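VP35 (Myotis lucifugus, PDB 6DKU) probably antagonises innate immune signalling as filoviral VP35 does, this chain being an engineered variant of the interferon inhibitory domain of a bat-genome homolog. Local coordinates at residues T25-L30 / A64-T69. The protein carries 1 engineered substitution. Residues are numbered along the deposited sequence; the frame is centred on the assembly and turned at random.
Sequences TAFHEL and AIISIT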
loop_
_atom_site.group_PDB
_atom_site.type_symbol
_atom_site.label_atom_id
_atom_site.label_comp_id
_atom_site.label_asym_id
_atom_site.label_seq_id
_atom_site.Cartn_x
_atom_site.Cartn_y
_atom_site.Cartn_z
ATOM N N THR A 25 -1.303 3.016 10.585
ATOM C CA THR A 25 0.005 3.481 10.123
ATOM C C THR A 25 0.170 3.258 8.628
ATOM O O THR A 25 -0.771 2.846 7.940
ATOM C CB THR A 25 1.154 2.767 10.851
ATOM O OG1 THR A 25 1.247 1.410 10.398
ATOM C CG2 THR A 25 0.959 2.783 12.355
ATOM N N ALA A 26 1.379 3.496 8.119
ATOM C CA ALA A 26 1.615 3.313 6.695
ATOM C C ALA A 26 1.487 1.864 6.244
ATOM O O ALA A 26 1.457 1.623 5.037
ATOM C CB ALA A 26 2.998 3.836 6.314
ATOM N N PHE A 27 1.439 0.892 7.160
ATOM C CA PHE A 27 1.236 -0.483 6.708
ATOM C C PHE A 27 -0.203 -0.688 6.254
ATOM O O PHE A 27 -0.448 -1.298 5.205
ATOM C CB PHE A 27 1.619 -1.475 7.809
ATOM C CG PHE A 27 3.108 -1.688 7.946
ATOM C CD1 PHE A 27 3.788 -2.537 7.086
ATOM C CD2 PHE A 27 3.831 -1.029 8.935
ATOM C CE1 PHE A 27 5.163 -2.732 7.208
ATOM C CE2 PHE A 27 5.205 -1.219 9.066
ATOM C CZ PHE A 27 5.869 -2.070 8.198
ATOM N N HIS A 28 -1.166 -0.168 7.024
ATOM C CA HIS A 28 -2.558 -0.162 6.584
ATOM C C HIS A 28 -2.687 0.504 5.221
ATOM O O HIS A 28 -3.361 -0.011 4.318
ATOM C CB HIS A 28 -3.433 0.570 7.604
ATOM C CG HIS A 28 -3.330 0.037 8.997
ATOM N ND1 HIS A 28 -2.287 0.356 9.841
ATOM C CD2 HIS A 28 -4.149 -0.779 9.701
ATOM C CE1 HIS A 28 -2.468 -0.246 11.004
ATOM N NE2 HIS A 28 -3.589 -0.943 10.942
ATOM N N GLU A 29 -2.028 1.654 5.060
ATOM C CA GLU A 29 -2.044 2.352 3.785
ATOM C C GLU A 29 -1.394 1.530 2.684
ATOM O O GLU A 29 -1.840 1.589 1.538
ATOM C CB GLU A 29 -1.351 3.707 3.909
ATOM C CG GLU A 29 -1.668 4.451 5.185
ATOM C CD GLU A 29 -3.068 5.035 5.205
ATOM O OE1 GLU A 29 -3.832 4.797 4.241
ATOM O OE2 GLU A 29 -3.400 5.736 6.190
ATOM N N LEU A 30 -0.348 0.765 2.994
ATOM C CA LEU A 30 0.260 -0.071 1.964
ATOM C C LEU A 30 -0.702 -1.160 1.515
ATOM O O LEU A 30 -0.795 -1.464 0.319
ATOM C CB LEU A 30 1.564 -0.681 2.471
ATOM C CG LEU A 30 2.330 -1.530 1.455
ATOM C CD1 LEU A 30 2.464 -0.813 0.116
ATOM C CD2 LEU A 30 3.698 -1.885 1.998
ATOM N N ALA A 64 5.304 -9.491 5.629
ATOM C CA ALA A 64 4.600 -10.073 4.489
ATOM C C ALA A 64 4.068 -8.995 3.557
ATOM O O ALA A 64 4.223 -9.089 2.330
ATOM C CB ALA A 64 3.458 -10.965 4.980
ATOM N N ILE A 65 3.438 -7.961 4.129
ATOM C CA ILE A 65 2.913 -6.851 3.334
ATOM C C ILE A 65 4.019 -6.216 2.501
ATOM O O ILE A 65 3.863 -6.011 1.293
ATOM C CB ILE A 65 2.231 -5.820 4.249
ATOM C CG1 ILE A 65 0.919 -6.375 4.791
ATOM C CG2 ILE A 65 2.004 -4.515 3.516
ATOM C CD1 ILE A 65 0.442 -5.635 6.027
ATOM N N ILE A 66 5.161 -5.903 3.129
ATOM C CA ILE A 66 6.280 -5.361 2.351
ATOM C C ILE A 66 6.749 -6.367 1.300
ATOM O O ILE A 66 7.166 -5.998 0.185
ATOM C CB ILE A 66 7.419 -4.945 3.309
ATOM C CG1 ILE A 66 7.059 -3.646 4.044
ATOM C CG2 ILE A 66 8.728 -4.786 2.559
ATOM C CD1 ILE A 66 8.077 -3.215 5.091
ATOM N N SER A 67 6.650 -7.654 1.625
ATOM C CA SER A 67 7.139 -8.710 0.755
ATOM C C SER A 67 6.327 -8.788 -0.523
ATOM O O SER A 67 6.856 -9.213 -1.555
ATOM C CB SER A 67 7.110 -10.049 1.497
ATOM O OG SER A 67 7.332 -11.145 0.623
ATOM N N ILE A 68 5.050 -8.391 -0.483
ATOM C CA ILE A 68 4.279 -8.330 -1.725
ATOM C C ILE A 68 4.870 -7.287 -2.660
ATOM O O ILE A 68 5.039 -7.532 -3.860
ATOM C CB ILE A 68 2.786 -8.059 -1.453
ATOM C CG1 ILE A 68 2.200 -8.962 -0.355
ATOM C CG2 ILE A 68 1.975 -8.166 -2.737
ATOM C CD1 ILE A 68 0.840 -8.415 0.138
ATOM N N THR A 69 5.181 -6.103 -2.125
ATOM C CA THR A 69 5.807 -5.073 -2.954
ATOM C C THR A 69 7.170 -5.517 -3.478
ATOM O O THR A 69 7.635 -5.022 -4.516
ATOM C CB THR A 69 5.956 -3.766 -2.175
ATOM O OG1 THR A 69 6.903 -3.967 -1.127
ATOM C CG2 THR A 69 4.625 -3.359 -1.578
#
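Leu30 and Ile65 form the tightly packed part of this contact, where helices 26-37 and 61-71 meet with local axes 10.3 Å apart at 45°. Their side chains run alongside one another in opposing senses, and the Ile65 CG2 methyl lies 3.5 Å from Leu30 CD2. Leu30 CB points toward helix 61-71, and with CG anti to the backbone N (chi1 -177°) CG lies 3.6 Å from Ile65 CG2. Its other methyl, CD1, meets Thr69 CG2 tip to tip at 3.7 Å. All three residues are buried, and no hydrogen bond spans the segments; the side-chain contacts are between carbon atoms.

The partly exposed side is Phe27 and Ile66, with one close touch, Phe27 CE1 to Ile66 CD1 at 3.6 Å, whereas Ile65 CG2 stays near the ring plane at its edge, 4.5 Å from Phe27 CD1. Thr25 OG1 accepts from Phe27 N (3.3 Å), an N-cap bond.

His62 meets the Phe27 ring edge-to-face. Ile68 touches Ile34 of helix 26-37 as well as helices 9-18 and 41-56, while Glu29 OE1 is hydrogen-bonded to Tyr115 OH of strand 113-119. Within the interferon inhibitory domain, helix 26-37 thus lies between helix 61-71 of the helical part and the β-sheet.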